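Local coordinates for protein aspartokinase (Synechocystis, PDB 3L76) that probably catalyses the ATP-dependent phosphorylation of aspartate that opens threonine and lysine biosynthesis, and binds threonine and lysine at its ACT domains, at residues K211-R216 / L228-S233; I314-V319 / N324-V329; G354-A359 / R403-A408; A459-T464 / K514-A519. All blocks are in the same frame, centred on the assembly; numbering follows the deposited sequence.

Interaction 1 of 4, residues K211-R216 / L228-S233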
loop_
_atom_site.group_PDB
_atom_site.type_symbol
_atom_site.label_atom_id
_atom_site.label_comp_id
_atom_site.label_asym_id
_atom_site.label_seq_id
_atom_site.Cartn_x
_atom_site.Cartn_y
_atom_site.Cartn_z
ATOM N N LYS A 211 12.394 13.310 19.196
ATOM C CA LYS A 211 11.597 12.183 18.740
ATOM C C LYS A 211 10.100 12.472 18.885
ATOM O O LYS A 211 9.277 11.554 18.900
ATOM C CB LYS A 211 11.995 10.924 19.526
ATOM C CG LYS A 211 13.497 10.818 19.791
ATOM C CD LYS A 211 13.832 9.906 20.974
ATOM C CE LYS A 211 15.300 10.061 21.383
ATOM N NZ LYS A 211 15.696 9.189 22.528
ATOM N N VAL A 212 9.753 13.751 18.999
ATOM C CA VAL A 212 8.356 14.143 19.202
ATOM C C VAL A 212 7.805 15.033 18.081
ATOM O O VAL A 212 6.662 14.848 17.664
ATOM C CB VAL A 212 8.118 14.786 20.592
ATOM C CG1 VAL A 212 9.419 15.290 21.179
ATOM C CG2 VAL A 212 7.088 15.902 20.505
ATOM N N LEU A 213 8.600 15.990 17.595
ATOM C CA LEU A 213 8.225 16.707 16.372
ATOM C C LEU A 213 9.350 17.262 15.488
ATOM O O LEU A 213 10.470 17.470 15.927
ATOM C CB LEU A 213 7.117 17.740 16.611
ATOM C CG LEU A 213 7.417 19.169 17.034
ATOM C CD1 LEU A 213 6.148 20.002 16.868
ATOM C CD2 LEU A 213 7.893 19.186 18.459
ATOM N N HIS A 214 8.979 17.491 14.232
ATOM C CA HIS A 214 9.930 17.811 13.194
ATOM C C HIS A 214 10.079 19.319 12.990
ATOM O O HIS A 214 9.113 20.043 12.745
ATOM C CB HIS A 214 9.577 17.068 11.896
ATOM C CG HIS A 214 9.903 15.605 11.940
ATOM N ND1 HIS A 214 9.020 14.656 12.417
ATOM C CD2 HIS A 214 11.024 14.930 11.590
ATOM C CE1 HIS A 214 9.580 13.461 12.350
ATOM N NE2 HIS A 214 10.794 13.599 11.849
ATOM N N PRO A 215 11.325 19.806 13.137
ATOM C CA PRO A 215 11.632 21.235 13.008
ATOM C C PRO A 215 10.989 21.913 11.793
ATOM O O PRO A 215 10.518 23.050 11.930
ATOM C CB PRO A 215 13.167 21.251 12.909
ATOM C CG PRO A 215 13.570 20.106 13.761
ATOM C CD PRO A 215 12.516 19.033 13.543
ATOM N N ARG A 216 10.959 21.237 10.643
ATOM C CA ARG A 216 10.403 21.820 9.418
ATOM C C ARG A 216 8.949 22.231 9.612
ATOM O O ARG A 216 8.483 23.214 9.035
ATOM C CB ARG A 216 10.538 20.861 8.230
ATOM C CG ARG A 216 9.883 21.353 6.931
ATOM C CD ARG A 216 10.900 21.490 5.809
ATOM N NE ARG A 216 12.011 20.559 5.995
ATOM C CZ ARG A 216 13.154 20.601 5.312
ATOM N NH1 ARG A 216 13.349 21.521 4.376
ATOM N NH2 ARG A 216 14.106 19.711 5.564
ATOM N N LEU A 228 0.216 25.800 17.470
ATOM C CA LEU A 228 0.557 24.391 17.579
ATOM C C LEU A 228 0.464 23.920 19.020
ATOM O O LEU A 228 0.639 24.706 19.954
ATOM C CB LEU A 228 1.980 24.149 17.095
ATOM C CG LEU A 228 2.188 23.646 15.679
ATOM C CD1 LEU A 228 3.657 23.281 15.513
ATOM C CD2 LEU A 228 1.292 22.446 15.412
ATOM N N VAL A 229 0.219 22.624 19.197
ATOM C CA VAL A 229 0.129 22.037 20.522
ATOM C C VAL A 229 0.669 20.616 20.533
ATOM O O VAL A 229 0.169 19.748 19.817
ATOM C CB VAL A 229 -1.326 21.962 21.006
ATOM C CG1 VAL A 229 -1.360 21.564 22.459
ATOM C CG2 VAL A 229 -2.032 23.286 20.802
ATOM N N VAL A 230 1.687 20.386 21.357
ATOM C CA VAL A 230 2.216 19.048 21.588
ATOM C C VAL A 230 1.548 18.482 22.827
ATOM O O VAL A 230 1.730 18.992 23.927
ATOM C CB VAL A 230 3.741 19.085 21.779
ATOM C CG1 VAL A 230 4.283 17.685 22.039
ATOM C CG2 VAL A 230 4.386 19.689 20.553
ATOM N N ARG A 231 0.754 17.436 22.636
ATOM C CA ARG A 231 -0.000 16.830 23.729
ATOM C C ARG A 231 0.233 15.330 23.754
ATOM O O ARG A 231 0.935 14.789 22.899
ATOM C CB ARG A 231 -1.498 17.119 23.582
ATOM C CG ARG A 231 -1.888 18.562 23.857
ATOM C CD ARG A 231 -3.132 18.963 23.078
ATOM N NE ARG A 231 -4.367 18.854 23.849
ATOM C CZ ARG A 231 -5.143 19.885 24.165
ATOM N NH1 ARG A 231 -4.812 21.113 23.778
ATOM N NH2 ARG A 231 -6.253 19.687 24.866
ATOM N N SER A 232 -0.353 14.661 24.743
ATOM C CA SER A 232 -0.263 13.212 24.845
ATOM C C SER A 232 -1.620 12.578 24.641
ATOM O O SER A 232 -2.637 13.153 25.024
ATOM C CB SER A 232 0.266 12.794 26.205
ATOM O OG SER A 232 0.139 11.392 26.348
ATOM N N SER A 233 -1.624 11.383 24.053
ATOM C CA SER A 233 -2.854 10.647 23.759
ATOM C C SER A 233 -3.424 9.940 24.986
ATOM O O SER A 233 -4.634 9.787 25.113
ATOM C CB SER A 233 -2.603 9.619 22.656
ATOM O OG SER A 233 -1.872 10.187 21.585
#
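Val230, hydrogen-bonded through its backbone to Thr240 of the antiparallel strand 240-243, turns its isopropyl group toward Val212 and Leu213; no polar bond joins the two segments directly. Its two methyls divide the work. CG1, anti to the backbone N (chi1 179°), reaches Val212 CG2 at 3.7 Å, the two side chains meeting at about a right angle. CG2 lies instead at the end of Leu213, 4.1 Å from Leu213 CD1 and equally far from Leu213 CD2, like a peg facing a fork. One branch of that fork goes further: Leu213 CD1 also stands 4.3 Å from Leu228 CD1, two residues back along the strand. Leu213 and Leu228 both extend to helix 154-166, Leu213 touching Asp156 and Leu228 touching Val160, while His214 takes the N-cap position of helix 215-224. Val229 and Arg231 pair through their backbones with Ile173 of the parallel strand 170-175. The loop leading into helix 215-224 thus packs on one face of strand 228-232, part of the alpha/beta core of the amino acid kinase fold.

Interaction 2 of 4, residues I314-V319 / N324-V329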
loop_
_atom_site.group_PDB
_atom_site.type_symbol
_atom_site.label_atom_id
_atom_site.label_comp_id
_atom_site.label_asym_id
_atom_site.label_seq_id
_atom_site.Cartn_x
_atom_site.Cartn_y
_atom_site.Cartn_z
ATOM N N ILE A 314 38.337 36.673 23.199
ATOM C CA ILE A 314 36.894 36.740 23.328
ATOM C C ILE A 314 36.351 37.907 22.494
ATOM O O ILE A 314 36.782 39.049 22.655
ATOM C CB ILE A 314 36.456 36.877 24.769
ATOM C CG1 ILE A 314 36.978 35.695 25.591
ATOM C CG2 ILE A 314 34.939 36.965 24.842
ATOM C CD1 ILE A 314 36.583 35.720 27.058
ATOM N N ALA A 315 35.425 37.613 21.586
ATOM C CA ALA A 315 34.870 38.647 20.727
ATOM C C ALA A 315 33.384 38.735 20.935
ATOM O O ALA A 315 32.734 37.738 21.201
ATOM C CB ALA A 315 35.196 38.391 19.272
ATOM N N PHE A 316 32.862 39.950 20.865
ATOM C CA PHE A 316 31.425 40.160 20.929
ATOM C C PHE A 316 31.032 41.351 20.071
ATOM O O PHE A 316 31.882 42.140 19.667
ATOM C CB PHE A 316 30.931 40.302 22.369
ATOM C CG PHE A 316 31.520 41.461 23.113
ATOM C CD1 PHE A 316 30.902 42.688 23.106
ATOM C CD2 PHE A 316 32.685 41.313 23.843
ATOM C CE1 PHE A 316 31.440 43.757 23.811
ATOM C CE2 PHE A 316 33.228 42.380 24.539
ATOM C CZ PHE A 316 32.602 43.598 24.521
ATOM N N THR A 317 29.752 41.448 19.734
ATOM C CA THR A 317 29.285 42.617 19.011
ATOM C C THR A 317 28.218 43.336 19.783
ATOM O O THR A 317 27.568 42.792 20.669
ATOM C CB THR A 317 28.738 42.298 17.594
ATOM O OG1 THR A 317 27.521 41.536 17.692
ATOM C CG2 THR A 317 29.790 41.561 16.774
ATOM N N VAL A 318 27.998 44.560 19.362
ATOM C CA VAL A 318 27.197 45.487 20.092
ATOM C C VAL A 318 26.651 46.436 19.013
ATOM O O VAL A 318 27.184 46.498 17.899
ATOM C CB VAL A 318 28.168 46.153 21.102
ATOM C CG1 VAL A 318 28.347 47.649 20.911
ATOM C CG2 VAL A 318 28.036 45.595 22.537
ATOM N N VAL A 319 25.558 47.121 19.317
ATOM C CA VAL A 319 25.021 48.137 18.423
ATOM C C VAL A 319 26.052 49.264 18.249
ATOM O O VAL A 319 26.728 49.629 19.210
ATOM C CB VAL A 319 23.687 48.664 18.992
ATOM C CG1 VAL A 319 23.441 50.113 18.583
ATOM C CG2 VAL A 319 22.547 47.743 18.556
ATOM N N ASN A 324 31.555 52.639 21.695
ATOM C CA ASN A 324 32.390 53.459 22.566
ATOM C C ASN A 324 32.226 53.090 24.037
ATOM O O ASN A 324 33.204 52.860 24.739
ATOM C CB ASN A 324 32.112 54.951 22.345
ATOM C CG ASN A 324 32.742 55.477 21.066
ATOM O OD1 ASN A 324 33.546 54.795 20.425
ATOM N ND2 ASN A 324 32.381 56.691 20.690
ATOM N N THR A 325 30.985 53.039 24.509
ATOM C CA THR A 325 30.739 52.603 25.875
ATOM C C THR A 325 31.370 51.244 26.091
ATOM O O THR A 325 32.101 51.033 27.052
ATOM C CB THR A 325 29.258 52.443 26.161
ATOM O OG1 THR A 325 28.596 53.705 26.003
ATOM C CG2 THR A 325 29.063 51.935 27.574
ATOM N N ALA A 326 31.078 50.322 25.179
ATOM C CA ALA A 326 31.507 48.939 25.319
ATOM C C ALA A 326 33.036 48.790 25.363
ATOM O O ALA A 326 33.565 47.974 26.120
ATOM C CB ALA A 326 30.899 48.089 24.203
ATOM N N GLU A 327 33.731 49.582 24.550
ATOM C CA GLU A 327 35.186 49.563 24.511
ATOM C C GLU A 327 35.781 50.057 25.829
ATOM O O GLU A 327 36.694 49.441 26.389
ATOM C CB GLU A 327 35.697 50.419 23.350
ATOM C CG GLU A 327 37.226 50.580 23.317
ATOM C CD GLU A 327 37.709 51.512 22.209
ATOM O OE1 GLU A 327 38.922 51.473 21.889
ATOM O OE2 GLU A 327 36.881 52.279 21.656
ATOM N N ALA A 328 35.252 51.173 26.321
ATOM C CA ALA A 328 35.757 51.765 27.548
ATOM C C ALA A 328 35.643 50.795 28.724
ATOM O O ALA A 328 36.611 50.583 29.449
ATOM C CB ALA A 328 35.034 53.077 27.844
ATOM N N VAL A 329 34.467 50.203 28.901
ATOM C CA VAL A 329 34.234 49.257 29.991
ATOM C C VAL A 329 35.162 48.059 29.886
ATOM O O VAL A 329 35.747 47.621 30.878
ATOM C CB VAL A 329 32.797 48.722 29.989
ATOM C CG1 VAL A 329 32.589 47.826 31.198
ATOM C CG2 VAL A 329 31.803 49.874 29.982
#
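In the beta-alpha-beta-beta-alpha-beta fold of an ACT domain, the third strand turns directly into the second helix, and here strand 311-318 meets helix 323-333 across that short connection. The helix offers one small residue, Ala326, whose CB points at the strand and serves Val318 and Phe316 together. Val318 faces it with both branches: CG2 lies 4.1 Å from Ala326 CB and CG1 4.2 Å from the same atom, so the methyl sits opposite the fork of the valine. Phe316 comes in differently. Its first bond leaves the strand neither toward nor away from the helix, but with chi1 at 61° the end of the ring swings nearer. Ala326 CB then lies at the rim of the ring, close to its plane, instead of over a face. The ring also touches Ile292 of helix 284-294 and Val273 of strand 271-279, and Ala326 touches Val273 as well, which places the contact in the apolar layer between sheet and helices. Between the two contact residues of the strand, Thr317 faces the other way, its OG1 hydrogen-bonded to both Gln270 OE1 and Leu301 N. Its backbone pairs with Leu301 and with Asp300, a residue of a lysine pocket. A bound lysine lies about 8 Å from the side chain of Val318. The helix is regular through the contact, Ala328 N bonding Asn324 O at 3.1 Å. The ring contact is the longer one, 4.4 Å from Ala326 CB to Phe316 CE1.

Interaction 3 of 4, residues G354-A359 / R403-A408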
loop_
_atom_site.group_PDB
_atom_site.type_symbol
_atom_site.label_atom_id
_atom_site.label_comp_id
_atom_site.label_asym_id
_atom_site.label_seq_id
_atom_site.Cartn_x
_atom_site.Cartn_y
_atom_site.Cartn_z
ATOM N N GLY A 354 33.312 48.810 11.058
ATOM C CA GLY A 354 32.690 48.761 9.737
ATOM C C GLY A 354 32.288 47.380 9.284
ATOM O O GLY A 354 32.661 46.941 8.208
ATOM N N ILE A 355 31.544 46.686 10.126
ATOM C CA ILE A 355 31.163 45.316 9.862
ATOM C C ILE A 355 29.647 45.185 9.671
ATOM O O ILE A 355 28.871 46.081 10.027
ATOM C CB ILE A 355 31.564 44.408 11.029
ATOM C CG1 ILE A 355 30.956 44.936 12.334
ATOM C CG2 ILE A 355 33.061 44.319 11.115
ATOM C CD1 ILE A 355 31.133 44.017 13.525
ATOM N N ALA A 356 29.237 44.057 9.109
ATOM C CA ALA A 356 27.834 43.688 9.061
ATOM C C ALA A 356 27.748 42.231 9.448
ATOM O O ALA A 356 28.715 41.474 9.293
ATOM C CB ALA A 356 27.243 43.916 7.671
ATOM N N LYS A 357 26.599 41.842 9.977
ATOM C CA LYS A 357 26.319 40.435 10.213
ATOM C C LYS A 357 25.339 39.906 9.167
ATOM O O LYS A 357 24.272 40.494 8.942
ATOM C CB LYS A 357 25.757 40.233 11.612
ATOM C CG LYS A 357 25.489 38.781 11.914
ATOM C CD LYS A 357 24.822 38.582 13.276
ATOM C CE LYS A 357 23.523 39.372 13.385
ATOM N NZ LYS A 357 22.764 38.933 14.573
ATOM N N ILE A 358 25.714 38.827 8.492
ATOM C CA ILE A 358 24.783 38.154 7.592
ATOM C C ILE A 358 24.579 36.730 8.062
ATOM O O ILE A 358 25.448 36.154 8.712
ATOM C CB ILE A 358 25.245 38.151 6.129
ATOM C CG1 ILE A 358 26.587 37.439 6.005
ATOM C CG2 ILE A 358 25.349 39.564 5.606
ATOM C CD1 ILE A 358 27.170 37.532 4.625
ATOM N N ALA A 359 23.419 36.168 7.746
ATOM C CA ALA A 359 23.130 34.792 8.137
ATOM C C ALA A 359 22.230 34.089 7.148
ATOM O O ALA A 359 21.456 34.721 6.408
ATOM C CB ALA A 359 22.501 34.770 9.500
ATOM N N ARG A 403 31.129 46.972 3.619
ATOM C CA ARG A 403 31.098 47.315 2.197
ATOM C C ARG A 403 30.725 46.139 1.286
ATOM O O ARG A 403 30.358 46.338 0.137
ATOM C CB ARG A 403 32.435 47.910 1.761
ATOM C CG ARG A 403 32.671 49.317 2.252
ATOM C CD ARG A 403 34.109 49.730 2.001
ATOM N NE ARG A 403 35.025 48.839 2.689
ATOM C CZ ARG A 403 36.335 49.008 2.721
ATOM N NH1 ARG A 403 36.875 50.047 2.106
ATOM N NH2 ARG A 403 37.092 48.138 3.375
ATOM N N ASP A 404 30.844 44.915 1.795
ATOM C CA ASP A 404 30.622 43.717 0.994
ATOM C C ASP A 404 29.154 43.278 1.102
ATOM O O ASP A 404 28.708 42.379 0.395
ATOM C CB ASP A 404 31.545 42.564 1.463
ATOM C CG ASP A 404 32.990 42.741 1.034
ATOM O OD1 ASP A 404 33.254 43.449 0.034
ATOM O OD2 ASP A 404 33.868 42.157 1.713
ATOM N N ALA A 405 28.414 43.918 2.002
ATOM C CA ALA A 405 27.061 43.500 2.361
ATOM C C ALA A 405 26.077 43.385 1.192
ATOM O O ALA A 405 25.332 42.416 1.094
ATOM C CB ALA A 405 26.486 44.425 3.441
ATOM N N ASP A 406 26.047 44.381 0.314
ATOM C CA ASP A 406 25.105 44.351 -0.819
ATOM C C ASP A 406 25.315 43.138 -1.698
ATOM O O ASP A 406 24.350 42.454 -2.023
ATOM C CB ASP A 406 25.221 45.586 -1.717
ATOM C CG ASP A 406 24.143 46.610 -1.457
ATOM O OD1 ASP A 406 24.384 47.795 -1.769
ATOM O OD2 ASP A 406 23.069 46.238 -0.943
ATOM N N ARG A 407 26.557 42.881 -2.097
ATOM C CA ARG A 407 26.820 41.793 -3.027
ATOM C C ARG A 407 26.699 40.452 -2.327
ATOM O O ARG A 407 26.337 39.456 -2.954
ATOM C CB ARG A 407 28.154 41.967 -3.788
ATOM C CG ARG A 407 29.436 41.922 -2.967
ATOM C CD ARG A 407 30.609 42.660 -3.675
ATOM N NE ARG A 407 30.466 42.724 -5.131
ATOM C CZ ARG A 407 31.138 41.966 -5.998
ATOM N NH1 ARG A 407 32.030 41.081 -5.575
ATOM N NH2 ARG A 407 30.921 42.098 -7.300
ATOM N N ALA A 408 26.937 40.451 -1.024
ATOM C CA ALA A 408 26.856 39.230 -0.236
ATOM C C ALA A 408 25.405 38.761 -0.061
ATOM O O ALA A 408 25.087 37.576 -0.218
ATOM C CB ALA A 408 27.536 39.424 1.124
#
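This is an apolar helix-on-sheet contact within an ACT fold, in which helix 405-415 lies over the long strand 348-361. The strand residues that face the helix are Ala356 and Ile358, and the helix answers with Ala405 and Ala408, one turn apart. Ala356 CB points at the helix and stands 4.3 Å from Ala405 CB; with nothing larger than a methyl on either side, the two backbones come to 6.7 Å between Ala356 CA and Ala405 CA. Farther along, where the separation is wider, the strand supplies a longer arm. Ile358 holds CG1 between its backbone N and carbonyl carbon (chi1 60°), and the extended branch beyond it carries CD1 to 4.0 Å from Ala408 CB. Tyr266 of strand 263-267 touches Ala356, Ile358 and Ala405, while Leu379 of helix 371-381 and Ile400 of strand 395-401 touch both Ile358 and Ala408. On the other face Lys357 NZ makes salt bridges to Asp300 OD2 and Glu565 OE2, both from residues of one lysine pocket, and this pair of carboxylates would favour its charged form. Between the segments themselves no hydrogen bond or ion pair forms. Strand and helix are therefore joined by the fit of methyl groups and the burial of apolar surface, with directional bonds left to the neighbouring strands and to Lys357 on the far side.

Interaction 4 of 4, residues A459-T464 / K514-A519. With THR (threonine), chain D.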
loop_
_atom_site.group_PDB
_atom_site.type_symbol
_atom_site.label_atom_id
_atom_site.label_comp_id
_atom_site.label_asym_id
_atom_site.label_seq_id
_atom_site.Cartn_x
_atom_site.Cartn_y
_atom_site.Cartn_z
ATOM N N ALA A 459 37.420 28.735 3.715
ATOM C CA ALA A 459 36.377 27.992 4.428
ATOM C C ALA A 459 35.498 27.185 3.470
ATOM O O ALA A 459 35.093 26.067 3.773
ATOM C CB ALA A 459 35.506 28.940 5.255
ATOM N N ALA A 460 35.176 27.779 2.328
ATOM C CA ALA A 460 34.407 27.093 1.301
ATOM C C ALA A 460 35.060 25.773 0.936
ATOM O O ALA A 460 34.407 24.728 0.926
ATOM C CB ALA A 460 34.251 27.972 0.047
ATOM N N GLN A 461 36.352 25.817 0.647
ATOM C CA GLN A 461 37.033 24.620 0.166
ATOM C C GLN A 461 37.186 23.530 1.235
ATOM O O GLN A 461 37.139 22.344 0.924
ATOM C CB GLN A 461 38.348 24.968 -0.555
ATOM C CG GLN A 461 39.632 24.658 0.185
ATOM C CD GLN A 461 40.846 25.133 -0.593
ATOM O OE1 GLN A 461 40.729 25.973 -1.489
ATOM N NE2 GLN A 461 42.014 24.600 -0.259
ATOM N N LEU A 462 37.312 23.937 2.490
ATOM C CA LEU A 462 37.446 22.980 3.576
ATOM C C LEU A 462 36.116 22.311 3.866
ATOM O O LEU A 462 36.036 21.097 4.038
ATOM C CB LEU A 462 37.962 23.673 4.833
ATOM C CG LEU A 462 39.382 24.232 4.730
ATOM C CD1 LEU A 462 39.606 25.281 5.781
ATOM C CD2 LEU A 462 40.425 23.120 4.822
ATOM N N PHE A 463 35.061 23.109 3.914
ATOM C CA PHE A 463 33.755 22.569 4.244
ATOM C C PHE A 463 33.061 21.909 3.066
ATOM O O PHE A 463 32.254 21.001 3.274
ATOM C CB PHE A 463 32.885 23.596 4.961
ATOM C CG PHE A 463 33.365 23.887 6.324
ATOM C CD1 PHE A 463 33.106 23.009 7.348
ATOM C CD2 PHE A 463 34.141 24.997 6.576
ATOM C CE1 PHE A 463 33.589 23.248 8.614
ATOM C CE2 PHE A 463 34.630 25.227 7.835
ATOM C CZ PHE A 463 34.360 24.348 8.852
ATOM N N THR A 464 33.408 22.315 1.842
ATOM C CA THR A 464 32.889 21.620 0.661
ATOM C C THR A 464 33.409 20.192 0.633
ATOM O O THR A 464 32.670 19.259 0.325
ATOM C CB THR A 464 33.276 22.314 -0.651
ATOM O OG1 THR A 464 32.580 23.550 -0.758
ATOM C CG2 THR A 464 32.907 21.450 -1.856
ATOM N N LYS A 514 48.282 20.872 3.133
ATOM C CA LYS A 514 49.674 20.414 3.051
ATOM C C LYS A 514 50.679 21.497 2.628
ATOM O O LYS A 514 51.878 21.376 2.907
ATOM C CB LYS A 514 49.793 19.168 2.165
ATOM N N ASP A 515 50.196 22.546 1.963
ATOM C CA ASP A 515 51.039 23.705 1.669
ATOM C C ASP A 515 50.449 25.028 2.154
ATOM O O ASP A 515 50.520 26.040 1.460
ATOM C CB ASP A 515 51.393 23.796 0.180
ATOM C CG ASP A 515 50.685 22.761 -0.655
ATOM O OD1 ASP A 515 49.499 22.971 -0.985
ATOM O OD2 ASP A 515 51.321 21.743 -0.992
ATOM N N TRP A 516 49.848 25.005 3.339
ATOM C CA TRP A 516 49.534 26.230 4.055
ATOM C C TRP A 516 50.584 26.375 5.155
ATOM O O TRP A 516 50.722 25.490 5.990
ATOM C CB TRP A 516 48.138 26.167 4.675
ATOM C CG TRP A 516 47.015 26.221 3.697
ATOM C CD1 TRP A 516 47.106 26.450 2.356
ATOM C CD2 TRP A 516 45.625 26.060 3.984
ATOM N NE1 TRP A 516 45.856 26.430 1.785
ATOM C CE2 TRP A 516 44.928 26.191 2.762
ATOM C CE3 TRP A 516 44.899 25.817 5.151
ATOM C CZ2 TRP A 516 43.540 26.087 2.676
ATOM C CZ3 TRP A 516 43.514 25.700 5.062
ATOM C CH2 TRP A 516 42.853 25.836 3.834
ATOM N N LEU A 517 51.330 27.475 5.149
ATOM C CA LEU A 517 52.348 27.702 6.178
ATOM C C LEU A 517 51.794 27.481 7.588
ATOM O O LEU A 517 50.844 28.142 7.994
ATOM C CB LEU A 517 52.901 29.123 6.070
ATOM C CG LEU A 517 54.251 29.502 6.711
ATOM C CD1 LEU A 517 54.311 30.954 7.224
ATOM C CD2 LEU A 517 54.905 28.488 7.688
ATOM N N ASP A 518 52.386 26.543 8.323
ATOM C CA ASP A 518 52.007 26.289 9.717
ATOM C C ASP A 518 50.567 25.827 9.940
ATOM O O ASP A 518 50.083 25.852 11.070
ATOM C CB ASP A 518 52.261 27.525 10.582
ATOM C CG ASP A 518 53.731 27.822 10.768
ATOM O OD1 ASP A 518 54.061 29.000 11.013
ATOM O OD2 ASP A 518 54.551 26.885 10.669
ATOM N N ALA A 519 49.872 25.420 8.885
ATOM C CA ALA A 519 48.535 24.882 9.058
ATOM C C ALA A 519 48.619 23.556 9.806
ATOM O O ALA A 519 49.659 22.922 9.843
ATOM C CB ALA A 519 47.843 24.714 7.716
HETATM N N THR D . 38.624 34.306 5.489
HETATM C CA THR D . 38.516 32.922 5.031
HETATM C C THR D . 37.398 32.808 4.008
HETATM O O THR D . 36.630 33.767 3.806
HETATM C CB THR D . 38.230 31.944 6.179
HETATM O OG1 THR D . 36.985 32.295 6.806
HETATM C CG2 THR D . 39.376 31.963 7.210
HETATM O OXT THR D . 37.265 31.753 3.372
#
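Gln461 and Leu462 carry helix 458-468 onto Trp516, but the helix is already engaged two residues earlier. Ala459 N, in a threonine pocket of an ACT domain, donates a 3.0 Å hydrogen bond to OXT of the ligand, nearly straight at 161°, where the helix dipole would probably favour the carboxylate; Asp454 and Gln478 also hydrogen-bond the ligand. Ala460 O is gripped twice, by Thr464 N at 2.8 Å and Thr464 OG1 at 2.7 Å, from opposite faces of its plane. Gln461, extended beyond CG, brings NE2 to 3.6 Å from Trp516 CZ2, its amide tilted 36° to the indole. Leu462 meets the same end of the ring: CD1 lies in the indole plane at its edge, 3.8 Å from Trp516 CH2, and CD2 comes obliquely to CH2. With Leu462 cut back to an alanine, the CH2 end of the indole would probably lose the two methyls packed against it, leaving the ring less firmly placed. Trp516 opens a type II beta turn ending at Ala519. Leu462 and Trp516 both rest on Val452 of strand 437-453, Phe463 packs edge-to-face with Phe495 of strand 490-498, and Phe376 of the neighbouring helix 371-381 touches Ala459 and Ala460.

Along the chain the four contacts follow in series, with none nested or crossed. Interaction 1 closes an 11-residue connection, mostly helix 215-224, inside the amino acid kinase region. The rest lie on the other side of the chain's centre, among the ACT domains. Interaction 2 closes a four-residue connection from strand to helix; interaction 3 spans 43 residues containing a helix and two strands, and interaction 4 spans 49, tying a helix to a loop before strand 520-533. Interactions 2 and 3 touch directly, Thr317 CG2 lying 4.3 Å from Ile355 CD1, a side-chain contact between strands 311-318 and 348-361, which both pair with strand 271-279. Interaction 4 stays about 12 Å from interaction 3 between nearest atoms.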